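Local coordinates for protein L-methionine gamma-lyase (Fusobacterium nucleatum subsp. nucleatum, PDB 6LXU) that works as a pyridoxal-phosphate-dependent enzyme of the Cys/Met metabolism family, with its cofactor held covalently in an assembly of four chains, at residues G321-E324 and A325-L329; D390-Q393 and G394-I398; R236-L240 and K241-G245. One frame throughout, in Å; residues are numbered along the deposited sequence.

Interaction 1. Residues G321-E324 and A325-L329; sequences GGFE and AGKTL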
# COMPACT_ATOMS: atom_id res chain seq x y z
N GLY A 321 40.29 -18.25 -11.93
CA GLY A 321 39.84 -18.93 -13.14
C GLY A 321 39.09 -18.07 -14.16
O GLY A 321 38.60 -18.60 -15.15
N GLY A 322 38.98 -16.77 -13.91
CA GLY A 322 38.45 -15.85 -14.91
C GLY A 322 36.97 -16.00 -15.25
O GLY A 322 36.13 -16.29 -14.38
N PHE A 323 36.66 -15.84 -16.53
CA PHE A 323 35.28 -15.67 -17.01
C PHE A 323 34.39 -16.87 -16.73
O PHE A 323 33.29 -16.72 -16.17
CB PHE A 323 35.30 -15.37 -18.52
CG PHE A 323 33.97 -14.99 -19.09
CD1 PHE A 323 33.53 -13.67 -19.04
CD2 PHE A 323 33.16 -15.93 -19.72
CE1 PHE A 323 32.32 -13.31 -19.59
CE2 PHE A 323 31.94 -15.57 -20.27
CZ PHE A 323 31.53 -14.26 -20.20
N GLU A 324 34.86 -18.06 -17.08
CA GLU A 324 34.07 -19.26 -16.86
C GLU A 324 33.92 -19.56 -15.38
O GLU A 324 32.88 -20.09 -14.97
CB GLU A 324 34.67 -20.46 -17.60
CG GLU A 324 34.67 -20.31 -19.12
CD GLU A 324 33.28 -20.18 -19.72
OE1 GLU A 324 32.36 -20.89 -19.29
OE2 GLU A 324 33.11 -19.35 -20.64
N ALA A 325 34.93 -19.24 -14.57
CA ALA A 325 34.84 -19.42 -13.13
C ALA A 325 33.74 -18.54 -12.53
O ALA A 325 33.01 -19.00 -11.64
CB ALA A 325 36.16 -19.15 -12.46
N GLY A 326 33.63 -17.30 -13.01
CA GLY A 326 32.58 -16.39 -12.55
C GLY A 326 31.20 -16.95 -12.81
O GLY A 326 30.33 -16.98 -11.92
N LYS A 327 30.97 -17.42 -14.04
CA LYS A 327 29.65 -17.96 -14.39
C LYS A 327 29.36 -19.25 -13.63
O LYS A 327 28.25 -19.44 -13.11
CB LYS A 327 29.53 -18.19 -15.90
CG LYS A 327 29.69 -16.95 -16.74
CD LYS A 327 29.12 -17.10 -18.15
CE LYS A 327 29.71 -18.27 -18.92
NZ LYS A 327 28.99 -18.49 -20.20
N THR A 328 30.35 -20.14 -13.55
CA THR A 328 30.18 -21.39 -12.84
C THR A 328 29.86 -21.17 -11.36
O THR A 328 28.97 -21.82 -10.83
CB THR A 328 31.41 -22.30 -13.01
OG1 THR A 328 31.52 -22.67 -14.40
CG2 THR A 328 31.30 -23.56 -12.17
N LEU A 329 30.59 -20.27 -10.71
CA LEU A 329 30.30 -19.94 -9.32
C LEU A 329 28.85 -19.49 -9.17
O LEU A 329 28.08 -20.08 -8.42
CB LEU A 329 31.22 -18.82 -8.80
CG LEU A 329 30.88 -18.31 -7.39
CD1 LEU A 329 30.97 -19.42 -6.36
CD2 LEU A 329 31.75 -17.13 -7.00
O HOH W 1 30.12 -21.16 -20.87
O HOH W 2 31.00 -18.96 -22.15
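The ring of Phe323 meets Lys327 obliquely, its CE2 3.8 Å from Lys327 CE, while Glu324 OE2 and a water lie at its edge, in the ring plane. With CG anti to the backbone N (chi1 -172°), Phe323 leans to the side where the lysine passes one turn later; beyond these segments the ring rests on Ala353 and Ser354. Glu324 and Lys327 run side by side in the same direction, yet Glu324 OE2 and Lys327 NZ stay 4.2 Å apart, too far for a salt bridge. Two waters fill the step: one donates to Glu324 OE1 (2.8 Å) and the other to Glu324 OE2 (2.6 Å), and both accept from Lys327 NZ. Behind the side chains, the first turns of helix 322-332 close through Gly326 N to Gly322 O (3.0 Å), Lys327 N to Phe323 O and Thr328 N to Glu324 O (2.9 Å). Gly322, near the start of the helix, has a positive phi of 69°, a backbone setting that favours glycine. The direct salt bridge of Lys327 goes to Glu44 of the second subunit, so the ammonium is shared between a subunit interface and a water-bridged carboxylate, which probably keeps it positively charged.

Interaction 2. Residues D390-Q393 and G394-I398; sequences DLEQ and GLEKI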
# COMPACT_ATOMS: atom_id res chain seq x y z
N ASP A 390 27.25 -21.58 1.17
CA ASP A 390 26.82 -21.44 -0.21
C ASP A 390 27.99 -21.06 -1.12
O ASP A 390 28.19 -21.68 -2.16
CB ASP A 390 25.68 -20.41 -0.31
CG ASP A 390 25.01 -20.37 -1.66
OD1 ASP A 390 24.81 -21.46 -2.27
OD2 ASP A 390 24.61 -19.27 -2.11
N LEU A 391 28.74 -20.04 -0.74
CA LEU A 391 29.93 -19.67 -1.52
C LEU A 391 30.93 -20.83 -1.61
O LEU A 391 31.48 -21.07 -2.69
CB LEU A 391 30.60 -18.45 -0.91
CG LEU A 391 29.80 -17.15 -0.95
CD1 LEU A 391 30.44 -16.10 -0.06
CD2 LEU A 391 29.66 -16.64 -2.37
N GLU A 392 31.14 -21.53 -0.51
CA GLU A 392 32.10 -22.64 -0.48
C GLU A 392 31.70 -23.74 -1.46
O GLU A 392 32.55 -24.19 -2.24
CB GLU A 392 32.24 -23.19 0.94
CG GLU A 392 33.12 -24.44 1.09
CD GLU A 392 34.53 -24.29 0.57
OE1 GLU A 392 35.03 -23.15 0.41
OE2 GLU A 392 35.16 -25.35 0.31
N GLN A 393 30.44 -24.17 -1.44
CA GLN A 393 30.01 -25.22 -2.37
C GLN A 393 30.07 -24.75 -3.82
O GLN A 393 30.43 -25.53 -4.70
CB GLN A 393 28.65 -25.84 -1.99
CG GLN A 393 27.43 -24.94 -2.14
CD GLN A 393 26.93 -24.78 -3.56
OE1 GLN A 393 27.14 -25.65 -4.42
NE2 GLN A 393 26.26 -23.67 -3.83
N GLY A 394 29.76 -23.48 -4.08
CA GLY A 394 29.87 -22.94 -5.42
C GLY A 394 31.31 -22.90 -5.90
O GLY A 394 31.61 -23.24 -7.06
N LEU A 395 32.20 -22.46 -5.03
CA LEU A 395 33.64 -22.39 -5.36
C LEU A 395 34.23 -23.78 -5.63
O LEU A 395 35.12 -23.91 -6.47
CB LEU A 395 34.42 -21.69 -4.25
CG LEU A 395 34.18 -20.18 -4.11
CD1 LEU A 395 34.67 -19.70 -2.76
CD2 LEU A 395 34.83 -19.41 -5.25
N GLU A 396 33.71 -24.81 -4.94
CA GLU A 396 34.14 -26.20 -5.18
C GLU A 396 33.90 -26.65 -6.62
O GLU A 396 34.63 -27.51 -7.13
CB GLU A 396 33.42 -27.17 -4.23
CG GLU A 396 33.93 -27.15 -2.80
CD GLU A 396 33.13 -28.01 -1.83
OE1 GLU A 396 32.02 -28.48 -2.19
OE2 GLU A 396 33.60 -28.20 -0.69
N LYS A 397 32.89 -26.08 -7.28
CA LYS A 397 32.53 -26.45 -8.66
C LYS A 397 33.45 -25.86 -9.72
O LYS A 397 33.37 -26.27 -10.88
CB LYS A 397 31.08 -26.05 -8.98
CG LYS A 397 30.02 -26.51 -7.99
CD LYS A 397 30.06 -27.99 -7.71
CE LYS A 397 28.86 -28.43 -6.88
NZ LYS A 397 28.93 -27.94 -5.48
N ILE A 398 34.29 -24.89 -9.37
CA ILE A 398 35.20 -24.30 -10.35
C ILE A 398 36.35 -25.28 -10.57
O ILE A 398 37.04 -25.65 -9.63
CB ILE A 398 35.78 -22.95 -9.87
CG1 ILE A 398 34.66 -21.92 -9.67
CG2 ILE A 398 36.80 -22.42 -10.88
CD1 ILE A 398 35.09 -20.72 -8.85
OXT ILE A 398 36.61 -25.72 -11.70
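At the C-terminal end of the chain, Lys397 folds back over Gln393 of helix 384-396, which packs beside helices 263-282 and 322-332. Lys397 NZ makes two hydrogen bonds to that one residue, to Gln393 O at 2.9 Å and Gln393 OE1 at 3.1 Å. The side-chain oxygen is met in its carbonyl plane, the backbone oxygen from above its plane. Gln393 has its CG between the backbone N and the carbonyl carbon (chi1 68°), which lays the amide over Gly394 N. The other end of this amide is tied down too: Gln393 NE2 donates to Asp390 OD1 (3.1 Å) and to Asn332 O, fixing the rotation of the group. Asp390 in turn accepts from the backbone N of Lys334, Leu335 and Cys336.

Backbone bonds of the ordinary helical kind run from Gly394 N to Asp390 O, from Leu395 N to Leu391 O (2.8 Å) and from Glu396 N to Glu392 O.

Leu395 CG packs 3.2 Å from the carbonyl oxygen Leu391 O; the apolar contacts of this side chain are with Phe280 and Leu329.

Like charges meet once, between Glu392 and Glu396, a closeness that may favour proton uptake by one of them. Glu392 OE1 has a weak bond to His284, whereas Glu392 OE2 stands 3.4 Å from Glu396 OE2, the two carboxylate planes 82° apart.

Interaction 3. Residues R236-L240 and K241-G245; sequences RFVGL and KDMTG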
# COMPACT_ATOMS: atom_id res chain seq x y z
N ARG A 236 14.74 21.68 -3.86
CA ARG A 236 13.32 21.35 -3.79
C ARG A 236 12.49 22.15 -4.78
O ARG A 236 11.68 21.58 -5.53
CB ARG A 236 12.78 21.60 -2.38
CG ARG A 236 11.29 21.31 -2.22
CD ARG A 236 10.78 21.76 -0.86
NE ARG A 236 11.42 21.02 0.21
CZ ARG A 236 11.07 19.82 0.65
NH1 ARG A 236 10.00 19.19 0.14
NH2 ARG A 236 11.77 19.25 1.62
N PHE A 237 12.63 23.47 -4.76
CA PHE A 237 11.73 24.34 -5.50
C PHE A 237 12.16 24.64 -6.93
O PHE A 237 11.39 25.26 -7.66
CB PHE A 237 11.49 25.64 -4.72
CG PHE A 237 10.75 25.43 -3.41
CD1 PHE A 237 9.54 24.74 -3.36
CD2 PHE A 237 11.26 25.93 -2.22
CE1 PHE A 237 8.85 24.56 -2.16
CE2 PHE A 237 10.57 25.77 -1.03
CZ PHE A 237 9.38 25.08 -0.99
N VAL A 238 13.35 24.19 -7.33
CA VAL A 238 13.81 24.31 -8.71
C VAL A 238 14.01 22.91 -9.30
O VAL A 238 13.25 22.49 -10.20
CB VAL A 238 15.08 25.18 -8.83
CG1 VAL A 238 15.53 25.25 -10.28
CG2 VAL A 238 14.83 26.58 -8.27
N GLY A 239 15.00 22.20 -8.80
CA GLY A 239 15.36 20.89 -9.35
C GLY A 239 14.23 19.90 -9.33
O GLY A 239 13.82 19.37 -10.37
N LEU A 240 13.69 19.65 -8.15
CA LEU A 240 12.60 18.69 -8.00
C LEU A 240 11.30 19.22 -8.59
O LEU A 240 10.62 18.52 -9.36
CB LEU A 240 12.41 18.34 -6.52
CG LEU A 240 11.19 17.49 -6.14
CD1 LEU A 240 11.16 16.14 -6.85
CD2 LEU A 240 11.16 17.28 -4.64
N LYS A 241 10.93 20.45 -8.26
CA LYS A 241 9.63 20.98 -8.64
C LYS A 241 9.43 21.00 -10.16
O LYS A 241 8.36 20.64 -10.66
CB LYS A 241 9.41 22.40 -8.09
CG LYS A 241 8.00 22.92 -8.28
CD LYS A 241 7.78 24.29 -7.65
CE LYS A 241 8.28 25.43 -8.53
NZ LYS A 241 7.28 25.78 -9.57
N ASP A 242 10.46 21.46 -10.87
CA ASP A 242 10.35 21.77 -12.29
C ASP A 242 11.27 20.97 -13.19
O ASP A 242 10.89 20.71 -14.34
CB ASP A 242 10.67 23.26 -12.54
CG ASP A 242 9.75 24.24 -11.82
OD1 ASP A 242 8.61 23.88 -11.53
OD2 ASP A 242 10.18 25.39 -11.60
N MET A 243 12.47 20.62 -12.75
CA MET A 243 13.44 20.09 -13.70
C MET A 243 13.56 18.58 -13.74
O MET A 243 14.06 18.05 -14.73
CB MET A 243 14.77 20.76 -13.47
CG MET A 243 14.64 22.27 -13.49
SD MET A 243 16.19 23.16 -13.40
CE MET A 243 16.90 22.84 -15.01
N THR A 244 13.08 17.89 -12.71
CA THR A 244 13.00 16.44 -12.74
C THR A 244 11.61 15.91 -12.41
O THR A 244 11.23 14.85 -12.91
CB THR A 244 13.98 15.77 -11.78
OG1 THR A 244 13.55 16.01 -10.44
CG2 THR A 244 15.41 16.27 -11.99
N GLY A 245 10.86 16.58 -11.54
CA GLY A 245 9.61 16.03 -11.09
C GLY A 245 9.73 14.64 -10.48
O GLY A 245 8.78 13.86 -10.54
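Wider, pi-type turns mark the C-terminal half of helix 229-244, where Lys241 N reaches back five residues to Arg236 O in a weak bond of 3.0 Å. Val238 O takes two donors, Asp242 N at 3.0 Å and, in the carbonyl plane, Met243 N at 3.3 Å. One residue on, Gly239 O receives Thr244 N (2.9 Å) nearly along the C=O axis, again a five-residue step. Gly245, with positive phi, leaves the helix, its N making a weak bond to Leu240 O.

The helix follows strand 223-227 of the seven-stranded mixed sheet in this pyridoxal-phosphate enzyme fold, and its end packs between helix 89-100 of its own chain and the second subunit. Met243 O accepts from Trp98 NE1 of the second subunit, and Gly245 O from Ser88 OG there. Val238 CG1 lies 3.8 Å from Met243 SD in the conformer given, both residues packing on Arg127 of the second subunit. Thr244 holds OG1 between the backbone N and the carbonyl carbon (chi1 70°), where it is hydrogen-bonded to Ser95 OG and Ala246 N. The Lys241 chain, in the conformer given, bends at chi3 and chi4, bringing CE 3.2 Å from Phe237 O while Lys241 NZ makes a salt bridge to the syn lone pair of Asp242 OD1 (3.0 Å).

From the N terminus, interaction 3 comes first, then interaction 1, then interaction 2. Each joins neighbouring turns of its own helix and closes no long loop, so the three stand in series with none nested or crossing. Interaction 3 ends helix 229-244 at a subunit interface, on the opposite side of the chain's centre from interactions 1 and 2; its centre lies about 45 Å from that of interaction 1 and about 48 Å from that of interaction 2. The other two meet: Leu329 CD1 packs 3.5 Å from Gly394 C, and Ala325 CB lies 3.7 Å from Ile398 CG2. Helices 322-332 and 384-396 are thereby tied together, both resting on strand 314-319 through Leu319.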